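Local coordinates for protein tyrosinase (Aspergillus oryzae, PDB 6JU8) that probably oxidises L-tyrosine and L-dopa to L-dopaquinone with molecular oxygen at a dinuclear copper centre, a step in melanin biosynthesis, at residues V97-T105 with M326-N334; T105-E115 with S426-Y437. The protein carries 1 engineered substitution. All coordinates share one frame; numbering follows the deposited sequence. Where two conformers were deposited one is given.

Interaction 1 of 2, residues V97-T105 with M326-N334; sequences VHNNYTFPT and MNLEAIHNN. With CU (copper (II) ion), chain C; CU (copper (II) ion), chain D.
Phe103 and Glu329 form the dense heart of this contact. The glutamate lays its chain across one face of the phenyl ring, with CG 3.8 Å from the ring centroid and almost on the ring normal, a CH-pi contact. Beyond CG the chain runs on extended, and the carboxylate lies nearly parallel to the ring, their planes 8° apart. Stacked in this way, Glu329 OE2 receives the backbone N-H of Asn99 on its syn lone pair, N to OE2 2.6 Å and almost straight. The other oxygen, OE1, is held from outside by Ser303 and Thr304, which fixes the rotation of the buried carboxylate. With chi1 at 159°, Phe103 swings its ring away from its own backbone N and toward helix 328-340, where its edge meets the face of His332 in an edge-to-face pair with centroids 4.6 Å apart. The setting is the type 3 copper centre of the tyrosinase family, in which two groups of three histidines each hold one copper. His98 NE2 and His332 NE2 lie 2.2 Å from their separate copper ions, and a water bridges the metals. His332 ND1, the ring nitrogen that does not bind copper, donates to Glu329 O in the ring plane, so the residue that packs on Phe103 also orients a copper ligand. Leu328 CD2 closes the packed side against Pro104 CG at 3.9 Å. Packing is looser toward the partly exposed Asn99 and Asn100: Asn99 is engaged here chiefly through its backbone, and its side-chain OD1 turns to Thr304 instead.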
loop_
_atom_site.group_PDB
_atom_site.type_symbol
_atom_site.label_atom_id
_atom_site.label_comp_id
_atom_site.label_asym_id
_atom_site.label_seq_id
_atom_site.Cartn_x
_atom_site.Cartn_y
_atom_site.Cartn_z
ATOM N N VAL A 97 7.793 -21.865 -19.665
ATOM C CA VAL A 97 8.615 -21.610 -20.844
ATOM C C VAL A 97 8.795 -20.111 -21.047
ATOM O O VAL A 97 7.817 -19.390 -21.254
ATOM C CB VAL A 97 7.990 -22.191 -22.128
ATOM C CG1 VAL A 97 8.810 -21.739 -23.327
ATOM C CG2 VAL A 97 7.935 -23.710 -22.046
ATOM N N HIS A 98 10.039 -19.659 -20.967
ATOM C CA HIS A 98 10.443 -18.302 -21.318
ATOM C C HIS A 98 11.546 -18.366 -22.362
ATOM O O HIS A 98 12.348 -19.317 -22.357
ATOM C CB HIS A 98 10.893 -17.525 -20.063
ATOM C CG HIS A 98 9.763 -17.398 -19.084
ATOM N ND1 HIS A 98 9.782 -18.059 -17.871
ATOM C CD2 HIS A 98 8.583 -16.732 -19.121
ATOM C CE1 HIS A 98 8.687 -17.768 -17.205
ATOM N NE2 HIS A 98 7.911 -16.984 -17.938
ATOM N N ASN A 99 11.575 -17.382 -23.240
ATOM C CA ASN A 99 12.604 -17.291 -24.287
ATOM C C ASN A 99 12.574 -18.532 -25.169
ATOM O O ASN A 99 13.616 -19.029 -25.604
ATOM C CB ASN A 99 14.011 -17.089 -23.715
ATOM C CG ASN A 99 14.983 -16.580 -24.755
ATOM O OD1 ASN A 99 14.679 -15.672 -25.532
ATOM N ND2 ASN A 99 16.181 -17.171 -24.818
ATOM N N ASN A 100 11.374 -19.033 -25.461
ATOM C CA ASN A 100 11.194 -19.994 -26.551
ATOM C C ASN A 100 9.837 -19.780 -27.188
ATOM O O ASN A 100 8.952 -19.155 -26.590
ATOM C CB ASN A 100 11.346 -21.425 -26.040
ATOM C CG ASN A 100 11.762 -22.417 -27.105
ATOM O OD1 ASN A 100 11.958 -22.061 -28.279
ATOM N ND2 ASN A 100 11.898 -23.669 -26.693
ATOM N N TYR A 101 9.651 -20.349 -28.372
ATOM C CA TYR A 101 8.456 -20.108 -29.181
ATOM C C TYR A 101 7.193 -20.723 -28.612
ATOM O O TYR A 101 6.089 -20.397 -29.041
ATOM C CB TYR A 101 8.702 -20.599 -30.619
ATOM C CG TYR A 101 10.018 -20.053 -31.125
ATOM C CD1 TYR A 101 10.146 -18.689 -31.370
ATOM C CD2 TYR A 101 11.119 -20.882 -31.326
ATOM C CE1 TYR A 101 11.344 -18.169 -31.832
ATOM C CE2 TYR A 101 12.314 -20.364 -31.784
ATOM C CZ TYR A 101 12.424 -19.011 -32.024
ATOM O OH TYR A 101 13.589 -18.433 -32.473
ATOM N N THR A 102 7.336 -21.630 -27.648
ATOM C CA THR A 102 6.204 -22.172 -26.903
ATOM C C THR A 102 5.823 -21.292 -25.720
ATOM O O THR A 102 4.931 -21.661 -24.957
ATOM C CB THR A 102 6.547 -23.611 -26.449
ATOM O OG1 THR A 102 7.866 -23.557 -25.878
ATOM C CG2 THR A 102 6.545 -24.613 -27.601
ATOM N N PHE A 103 6.444 -20.132 -25.553
ATOM C CA PHE A 103 6.016 -19.225 -24.473
ATOM C C PHE A 103 4.519 -18.993 -24.518
ATOM O O PHE A 103 3.847 -19.126 -23.478
ATOM C CB PHE A 103 6.831 -17.922 -24.568
ATOM C CG PHE A 103 6.188 -16.749 -23.872
ATOM C CD1 PHE A 103 6.279 -16.633 -22.481
ATOM C CD2 PHE A 103 5.469 -15.789 -24.591
ATOM C CE1 PHE A 103 5.670 -15.596 -21.803
ATOM C CE2 PHE A 103 4.832 -14.759 -23.905
ATOM C CZ PHE A 103 4.909 -14.684 -22.519
ATOM N N PRO A 104 3.879 -18.639 -25.629
ATOM C CA PRO A 104 2.426 -18.381 -25.550
ATOM C C PRO A 104 1.618 -19.630 -25.281
ATOM O O PRO A 104 0.557 -19.552 -24.637
ATOM C CB PRO A 104 2.096 -17.820 -26.947
ATOM C CG PRO A 104 3.416 -17.297 -27.455
ATOM C CD PRO A 104 4.443 -18.296 -26.956
ATOM N N THR A 105 2.057 -20.790 -25.811
ATOM C CA THR A 105 1.190 -21.971 -25.672
ATOM C C THR A 105 1.340 -22.615 -24.312
ATOM O O THR A 105 0.346 -23.074 -23.712
ATOM C CB THR A 105 1.455 -22.969 -26.816
ATOM O OG1 THR A 105 2.873 -23.142 -26.886
ATOM C CG2 THR A 105 0.941 -22.390 -28.133
ATOM N N MET A 326 7.801 -4.584 -31.231
ATOM C CA MET A 326 8.338 -5.451 -30.188
ATOM C C MET A 326 7.481 -6.706 -30.068
ATOM O O MET A 326 6.253 -6.606 -30.111
ATOM C CB MET A 326 8.351 -4.681 -28.864
ATOM C CG MET A 326 8.869 -5.468 -27.676
ATOM S SD MET A 326 8.989 -4.428 -26.216
ATOM C CE MET A 326 10.337 -3.339 -26.639
ATOM N N ASN A 327 8.092 -7.882 -29.924
ATOM C CA ASN A 327 7.336 -9.132 -29.857
ATOM C C ASN A 327 6.508 -9.254 -28.570
ATOM O O ASN A 327 6.692 -8.533 -27.587
ATOM C CB ASN A 327 8.301 -10.308 -30.027
ATOM C CG ASN A 327 9.238 -10.480 -28.864
ATOM O OD1 ASN A 327 8.838 -10.947 -27.805
ATOM N ND2 ASN A 327 10.510 -10.112 -29.040
ATOM N N LEU A 328 5.577 -10.213 -28.575
ATOM C CA LEU A 328 4.663 -10.426 -27.466
ATOM C C LEU A 328 5.372 -10.674 -26.137
ATOM O O LEU A 328 5.029 -10.119 -25.081
ATOM C CB LEU A 328 3.806 -11.668 -27.766
ATOM C CG LEU A 328 2.839 -12.095 -26.656
ATOM C CD1 LEU A 328 1.629 -11.164 -26.648
ATOM C CD2 LEU A 328 2.418 -13.544 -26.861
ATOM N N GLU A 329 6.406 -11.526 -26.162
ATOM C CA GLU A 329 7.070 -11.895 -24.914
ATOM C C GLU A 329 7.818 -10.691 -24.339
ATOM O O GLU A 329 7.774 -10.476 -23.123
ATOM C CB GLU A 329 8.039 -13.049 -25.154
ATOM C CG GLU A 329 8.643 -13.593 -23.871
ATOM C CD GLU A 329 9.477 -14.841 -24.067
ATOM O OE1 GLU A 329 9.816 -15.236 -25.204
ATOM O OE2 GLU A 329 9.838 -15.420 -23.022
ATOM N N ALA A 330 8.479 -9.917 -25.188
ATOM C CA ALA A 330 9.210 -8.720 -24.752
ATOM C C ALA A 330 8.256 -7.709 -24.136
ATOM O O ALA A 330 8.555 -7.077 -23.114
ATOM C CB ALA A 330 9.970 -8.142 -25.951
ATOM N N ILE A 331 7.105 -7.460 -24.777
ATOM C CA ILE A 331 6.138 -6.536 -24.182
ATOM C C ILE A 331 5.730 -7.055 -22.805
ATOM O O ILE A 331 5.706 -6.347 -21.798
ATOM C CB ILE A 331 4.896 -6.325 -25.063
ATOM C CG1 ILE A 331 5.262 -5.617 -26.379
ATOM C CG2 ILE A 331 3.824 -5.554 -24.312
ATOM C CD1 ILE A 331 4.111 -5.484 -27.359
ATOM N N HIS A 332 5.362 -8.335 -22.756
ATOM C CA HIS A 332 4.959 -9.002 -21.521
ATOM C C HIS A 332 6.012 -8.873 -20.430
ATOM O O HIS A 332 5.646 -8.708 -19.257
ATOM C CB HIS A 332 4.680 -10.469 -21.851
ATOM C CG HIS A 332 5.103 -11.486 -20.841
ATOM N ND1 HIS A 332 6.396 -11.977 -20.746
ATOM C CD2 HIS A 332 4.384 -12.163 -19.914
ATOM C CE1 HIS A 332 6.441 -12.895 -19.792
ATOM N NE2 HIS A 332 5.222 -13.036 -19.252
ATOM N N ASN A 333 7.296 -8.951 -20.764
ATOM C CA ASN A 333 8.387 -8.852 -19.781
ATOM C C ASN A 333 8.417 -7.462 -19.184
ATOM O O ASN A 333 8.602 -7.305 -17.968
ATOM C CB ASN A 333 9.716 -9.117 -20.498
ATOM C CG ASN A 333 9.969 -10.560 -20.892
ATOM O OD1 ASN A 333 9.203 -11.447 -20.563
ATOM N ND2 ASN A 333 11.048 -10.749 -21.652
ATOM N N ASN A 334 8.270 -6.446 -20.021
ATOM C CA ASN A 334 8.229 -5.072 -19.524
ATOM C C ASN A 334 7.038 -4.896 -18.594
ATOM O O ASN A 334 7.160 -4.283 -17.521
ATOM C CB ASN A 334 8.171 -4.107 -20.708
ATOM C CG ASN A 334 9.541 -3.887 -21.301
ATOM O OD1 ASN A 334 10.341 -3.113 -20.767
ATOM N ND2 ASN A 334 9.816 -4.529 -22.427
HETATM CU CU CU C . 5.838 -17.459 -17.338
HETATM CU CU CU D . 4.408 -13.655 -17.326
HETATM O O HOH W 1 5.591 -15.572 -17.033
#

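Interaction 2 of 2, residues T105-E115 with S426-Y437; sequences TWHRVYVTLYE and SDDVKDWRSLNY. With CU (copper (II) ion), chain C.
Thr105 OG1 and Ser426 OG share a hydrogen bond of 2.8 Å where the segment 426-437 first meets helix 103-129. This helix belongs to the central copper-binding domain of tyrosinase and carries the copper ligand His107, whose NE2 lies 2.0 Å from the metal; the facing segment is a loop with two short 3-10 turns that follows strand 420-423. After Ser426 comes Val429, wedged against the helix: its CB lies 3.7 Å from Arg108 CD, and its CG1 meets Val109 CG2. The carbonyl of Val429 takes a hydrogen bond from Arg108 NH1, 2.9 Å from N to O, lying in both the carbonyl and the guanidinium planes. The arginine gets there with its chain extended as far as CD and then bent at chi3 (-72°). Farther on, Trp432 sets its CB over the centre of one guanidinium face, while the indole presents its edge to NH1, the two planes 63° apart. The charge of Arg108 is met by Asp380 of helix 371-389, through NE, in a salt bridge, so the positive charge is probably balanced there, while the Val429 carbonyl holds NH1. Leu435 follows, putting CD1 3.4 Å from Thr112 OG1, a hydroxyl that donates back to Arg108 O one turn earlier. Tyr437 ends the walk. Its OH comes against Arg108 CG, 3.5 Å away, and also bonds to Asp380, joining arginine, tyrosine and aspartate into one buried polar group. A water lies between the two segments here, donating both to Tyr437 OH and to Arg108 O, 2.8 Å from each.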
loop_
_atom_site.group_PDB
_atom_site.type_symbol
_atom_site.label_atom_id
_atom_site.label_comp_id
_atom_site.label_asym_id
_atom_site.label_seq_id
_atom_site.Cartn_x
_atom_site.Cartn_y
_atom_site.Cartn_z
ATOM N N THR A 105 2.057 -20.790 -25.811
ATOM C CA THR A 105 1.190 -21.971 -25.672
ATOM C C THR A 105 1.340 -22.615 -24.312
ATOM O O THR A 105 0.346 -23.074 -23.712
ATOM C CB THR A 105 1.455 -22.969 -26.816
ATOM O OG1 THR A 105 2.873 -23.142 -26.886
ATOM C CG2 THR A 105 0.941 -22.390 -28.133
ATOM N N TRP A 106 2.561 -22.621 -23.764
ATOM C CA TRP A 106 2.690 -23.101 -22.370
ATOM C C TRP A 106 1.786 -22.284 -21.473
ATOM O O TRP A 106 1.039 -22.813 -20.632
ATOM C CB TRP A 106 4.176 -23.031 -21.927
ATOM C CG TRP A 106 4.333 -23.688 -20.580
ATOM C CD1 TRP A 106 4.653 -25.003 -20.370
ATOM C CD2 TRP A 106 4.169 -23.097 -19.297
ATOM N NE1 TRP A 106 4.699 -25.281 -19.013
ATOM C CE2 TRP A 106 4.397 -24.114 -18.344
ATOM C CE3 TRP A 106 3.829 -21.805 -18.853
ATOM C CZ2 TRP A 106 4.307 -23.880 -16.969
ATOM C CZ3 TRP A 106 3.750 -21.578 -17.490
ATOM C CH2 TRP A 106 3.982 -22.610 -16.553
ATOM N N HIS A 107 1.831 -20.945 -21.615
ATOM C CA HIS A 107 1.022 -20.108 -20.732
ATOM C C HIS A 107 -0.457 -20.213 -21.036
ATOM O O HIS A 107 -1.266 -20.063 -20.095
ATOM C CB HIS A 107 1.511 -18.651 -20.793
ATOM C CG HIS A 107 2.813 -18.460 -20.090
ATOM N ND1 HIS A 107 4.057 -18.670 -20.674
ATOM C CD2 HIS A 107 3.091 -18.098 -18.816
ATOM C CE1 HIS A 107 5.020 -18.423 -19.785
ATOM N NE2 HIS A 107 4.459 -18.083 -18.639
ATOM N N ARG A 108 -0.866 -20.520 -22.266
ATOM C CA ARG A 108 -2.275 -20.731 -22.570
ATOM C C ARG A 108 -2.806 -21.864 -21.707
ATOM O O ARG A 108 -3.899 -21.757 -21.124
ATOM C CB ARG A 108 -2.452 -21.029 -24.064
ATOM C CG ARG A 108 -3.907 -21.392 -24.422
ATOM C CD ARG A 108 -4.168 -21.290 -25.926
ATOM N NE ARG A 108 -4.199 -19.900 -26.361
ATOM C CZ ARG A 108 -4.190 -19.467 -27.606
ATOM N NH1 ARG A 108 -4.177 -20.289 -28.652
ATOM N NH2 ARG A 108 -4.197 -18.151 -27.831
ATOM N N VAL A 109 -2.047 -22.968 -21.623
ATOM C CA VAL A 109 -2.496 -24.101 -20.803
ATOM C C VAL A 109 -2.470 -23.734 -19.331
ATOM O O VAL A 109 -3.389 -24.088 -18.566
ATOM C CB VAL A 109 -1.635 -25.348 -21.084
ATOM C CG1 VAL A 109 -2.134 -26.533 -20.244
ATOM C CG2 VAL A 109 -1.640 -25.768 -22.553
ATOM N N TYR A 110 -1.448 -23.012 -18.875
ATOM C CA TYR A 110 -1.331 -22.644 -17.454
ATOM C C TYR A 110 -2.520 -21.816 -17.009
ATOM O O TYR A 110 -3.088 -22.083 -15.932
ATOM C CB TYR A 110 -0.040 -21.863 -17.269
ATOM C CG TYR A 110 0.466 -21.677 -15.860
ATOM C CD1 TYR A 110 0.266 -22.604 -14.851
ATOM C CD2 TYR A 110 1.201 -20.528 -15.550
ATOM C CE1 TYR A 110 0.766 -22.414 -13.571
ATOM C CE2 TYR A 110 1.744 -20.332 -14.284
ATOM C CZ TYR A 110 1.502 -21.272 -13.289
ATOM O OH TYR A 110 2.051 -21.039 -12.046
ATOM N N VAL A 111 -2.904 -20.821 -17.817
ATOM C CA VAL A 111 -4.047 -19.968 -17.449
ATOM C C VAL A 111 -5.334 -20.796 -17.405
ATOM O O VAL A 111 -6.174 -20.598 -16.523
ATOM C CB VAL A 111 -4.177 -18.807 -18.438
ATOM C CG1 VAL A 111 -5.484 -18.020 -18.220
ATOM C CG2 VAL A 111 -2.990 -17.856 -18.305
ATOM N N THR A 112 -5.484 -21.746 -18.325
ATOM C CA THR A 112 -6.669 -22.598 -18.356
ATOM C C THR A 112 -6.708 -23.503 -17.130
ATOM O O THR A 112 -7.780 -23.746 -16.561
ATOM C CB THR A 112 -6.652 -23.455 -19.629
ATOM O OG1 THR A 112 -6.772 -22.580 -20.760
ATOM C CG2 THR A 112 -7.833 -24.416 -19.692
ATOM N N LEU A 113 -5.572 -24.013 -16.672
ATOM C CA LEU A 113 -5.536 -24.793 -15.434
ATOM C C LEU A 113 -6.101 -23.968 -14.279
ATOM O O LEU A 113 -6.920 -24.445 -13.496
ATOM C CB LEU A 113 -4.096 -25.232 -15.138
ATOM C CG LEU A 113 -3.769 -25.744 -13.747
ATOM C CD1 LEU A 113 -4.563 -27.007 -13.405
ATOM C CD2 LEU A 113 -2.275 -26.014 -13.580
ATOM N N TYR A 114 -5.626 -22.731 -14.138
ATOM C CA TYR A 114 -6.059 -21.865 -13.032
ATOM C C TYR A 114 -7.566 -21.632 -13.109
ATOM O O TYR A 114 -8.268 -21.754 -12.109
ATOM C CB TYR A 114 -5.335 -20.549 -13.140
ATOM C CG TYR A 114 -5.450 -19.522 -12.049
ATOM C CD1 TYR A 114 -4.982 -19.745 -10.766
ATOM C CD2 TYR A 114 -5.996 -18.269 -12.338
ATOM C CE1 TYR A 114 -5.069 -18.785 -9.768
ATOM C CE2 TYR A 114 -6.066 -17.298 -11.359
ATOM C CZ TYR A 114 -5.611 -17.557 -10.084
ATOM O OH TYR A 114 -5.676 -16.569 -9.135
ATOM N N GLU A 115 -8.021 -21.287 -14.311
ATOM C CA GLU A 115 -9.454 -21.065 -14.524
ATOM C C GLU A 115 -10.284 -22.291 -14.162
ATOM O O GLU A 115 -11.358 -22.169 -13.544
ATOM C CB GLU A 115 -9.679 -20.687 -15.987
ATOM C CG GLU A 115 -11.116 -20.452 -16.409
ATOM C CD GLU A 115 -11.170 -20.056 -17.875
ATOM O OE1 GLU A 115 -11.461 -18.890 -18.169
ATOM O OE2 GLU A 115 -10.869 -20.924 -18.732
ATOM N N SER A 426 1.554 -27.912 -28.198
ATOM C CA SER A 426 1.070 -26.628 -28.675
ATOM C C SER A 426 -0.092 -26.787 -29.635
ATOM O O SER A 426 -1.063 -26.017 -29.561
ATOM C CB SER A 426 2.228 -25.875 -29.358
ATOM O OG SER A 426 3.180 -25.479 -28.366
ATOM N N ASP A 427 -0.051 -27.783 -30.543
ATOM C CA ASP A 427 -1.166 -27.904 -31.489
ATOM C C ASP A 427 -2.484 -28.190 -30.781
ATOM O O ASP A 427 -3.548 -27.871 -31.318
ATOM C CB ASP A 427 -0.870 -29.026 -32.483
ATOM C CG ASP A 427 0.049 -28.617 -33.603
ATOM O OD1 ASP A 427 0.198 -27.417 -33.870
ATOM O OD2 ASP A 427 0.606 -29.490 -34.282
ATOM N N ASP A 428 -2.466 -28.768 -29.583
ATOM C CA ASP A 428 -3.681 -29.045 -28.819
ATOM C C ASP A 428 -4.450 -27.777 -28.467
ATOM O O ASP A 428 -5.670 -27.832 -28.320
ATOM C CB ASP A 428 -3.391 -29.794 -27.517
ATOM C CG ASP A 428 -2.752 -31.146 -27.740
ATOM O OD1 ASP A 428 -3.039 -31.800 -28.766
ATOM O OD2 ASP A 428 -1.947 -31.574 -26.890
ATOM N N VAL A 429 -3.720 -26.656 -28.373
ATOM C CA VAL A 429 -4.371 -25.413 -27.949
ATOM C C VAL A 429 -4.302 -24.335 -29.009
ATOM O O VAL A 429 -4.524 -23.152 -28.716
ATOM C CB VAL A 429 -3.813 -24.908 -26.597
ATOM C CG1 VAL A 429 -4.060 -25.972 -25.541
ATOM C CG2 VAL A 429 -2.331 -24.535 -26.719
ATOM N N LYS A 430 -4.021 -24.698 -30.260
ATOM C CA LYS A 430 -4.039 -23.706 -31.348
ATOM C C LYS A 430 -5.388 -23.014 -31.416
ATOM O O LYS A 430 -5.500 -21.791 -31.574
ATOM C CB LYS A 430 -3.723 -24.425 -32.672
ATOM C CG LYS A 430 -3.729 -23.512 -33.896
ATOM C CD LYS A 430 -3.818 -24.330 -35.178
ATOM C CE LYS A 430 -2.471 -24.934 -35.535
ATOM N NZ LYS A 430 -2.529 -25.691 -36.825
ATOM N N ASP A 431 -6.464 -23.804 -31.295
ATOM C CA ASP A 431 -7.799 -23.212 -31.201
ATOM C C ASP A 431 -8.176 -23.113 -29.725
ATOM O O ASP A 431 -8.509 -24.136 -29.109
ATOM C CB ASP A 431 -8.817 -24.067 -31.962
ATOM C CG ASP A 431 -10.195 -23.431 -31.977
ATOM O OD1 ASP A 431 -10.406 -22.359 -31.371
ATOM O OD2 ASP A 431 -11.094 -24.041 -32.588
ATOM N N TRP A 432 -8.074 -21.930 -29.165
ATOM C CA TRP A 432 -8.330 -21.742 -27.736
ATOM C C TRP A 432 -9.766 -22.150 -27.421
ATOM O O TRP A 432 -10.070 -22.491 -26.278
ATOM C CB TRP A 432 -8.014 -20.295 -27.317
ATOM C CG TRP A 432 -8.837 -19.321 -28.110
ATOM C CD1 TRP A 432 -10.063 -18.821 -27.763
ATOM C CD2 TRP A 432 -8.497 -18.739 -29.377
ATOM N NE1 TRP A 432 -10.502 -17.961 -28.762
ATOM C CE2 TRP A 432 -9.557 -17.901 -29.754
ATOM C CE3 TRP A 432 -7.381 -18.872 -30.227
ATOM C CZ2 TRP A 432 -9.553 -17.167 -30.951
ATOM C CZ3 TRP A 432 -7.387 -18.146 -31.411
ATOM C CH2 TRP A 432 -8.456 -17.319 -31.760
ATOM N N ARG A 433 -10.654 -22.144 -28.411
ATOM C CA ARG A 433 -12.051 -22.468 -28.155
ATOM C C ARG A 433 -12.202 -23.937 -27.794
ATOM O O ARG A 433 -13.208 -24.358 -27.212
ATOM C CB ARG A 433 -12.940 -22.069 -29.339
ATOM C CG ARG A 433 -13.029 -20.551 -29.488
ATOM C CD ARG A 433 -13.364 -20.124 -30.913
ATOM N NE ARG A 433 -12.147 -20.269 -31.721
ATOM C CZ ARG A 433 -11.555 -19.473 -32.591
ATOM N NH1 ARG A 433 -12.042 -18.274 -32.901
ATOM N NH2 ARG A 433 -10.430 -19.870 -33.192
ATOM N N SER A 434 -11.183 -24.738 -28.118
ATOM C CA SER A 434 -11.279 -26.142 -27.697
ATOM C C SER A 434 -11.198 -26.265 -26.181
ATOM O O SER A 434 -11.567 -27.312 -25.653
ATOM C CB SER A 434 -10.185 -26.990 -28.346
ATOM O OG SER A 434 -8.930 -26.574 -27.870
ATOM N N LEU A 435 -10.727 -25.223 -25.494
ATOM C CA LEU A 435 -10.664 -25.191 -24.030
ATOM C C LEU A 435 -11.906 -24.535 -23.438
ATOM O O LEU A 435 -11.966 -24.254 -22.247
ATOM C CB LEU A 435 -9.389 -24.446 -23.593
ATOM C CG LEU A 435 -8.082 -25.097 -24.063
ATOM C CD1 LEU A 435 -6.890 -24.187 -23.799
ATOM C CD2 LEU A 435 -7.926 -26.454 -23.383
ATOM N N ASN A 436 -12.891 -24.282 -24.290
ATOM C CA ASN A 436 -14.209 -23.805 -23.931
ATOM C C ASN A 436 -14.214 -22.398 -23.332
ATOM O O ASN A 436 -14.935 -22.116 -22.365
ATOM C CB ASN A 436 -14.927 -24.747 -22.950
ATOM C CG ASN A 436 -16.428 -24.511 -22.992
ATOM O OD1 ASN A 436 -16.957 -24.044 -24.009
ATOM N ND2 ASN A 436 -17.168 -24.809 -21.928
ATOM N N TYR A 437 -13.442 -21.489 -23.896
ATOM C CA TYR A 437 -13.553 -20.069 -23.612
ATOM C C TYR A 437 -13.318 -19.316 -24.919
ATOM O O TYR A 437 -12.796 -19.862 -25.897
ATOM C CB TYR A 437 -12.565 -19.598 -22.546
ATOM C CG TYR A 437 -11.105 -19.653 -22.960
ATOM C CD1 TYR A 437 -10.524 -18.626 -23.670
ATOM C CD2 TYR A 437 -10.317 -20.765 -22.647
ATOM C CE1 TYR A 437 -9.183 -18.696 -24.051
ATOM C CE2 TYR A 437 -8.977 -20.845 -22.998
ATOM C CZ TYR A 437 -8.418 -19.793 -23.706
ATOM O OH TYR A 437 -7.085 -19.878 -24.056
HETATM CU CU CU C . 5.838 -17.459 -17.338
HETATM O O HOH W 2 -5.843 -19.782 -21.504
HETATM O O HOH W 3 -12.724 -22.788 -19.956
HETATM O O HOH W 1 5.591 -15.572 -17.033
#

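Helix 103-129 is the common element: its first turn enters interaction 1, the next turns enter interaction 2, and Thr105 belongs to both. Their centres lie 16 Å apart, yet they meet directly, Val97 O coming within 3.3 Å of His107 CE1 and Thr102 CG2 within 3.6 Å of Ser426 OG. At the metal, interactions 1 and 2 each give a ligand to the same copper, His98 NE2 and His107 NE2 standing 3.7 Å apart, and His71 completes that group of three. His332 serves the second copper alongside His336 and His376. Interaction 1 therefore joins the two copper half-sites, whereas interaction 2 packs the later loop onto the same helix.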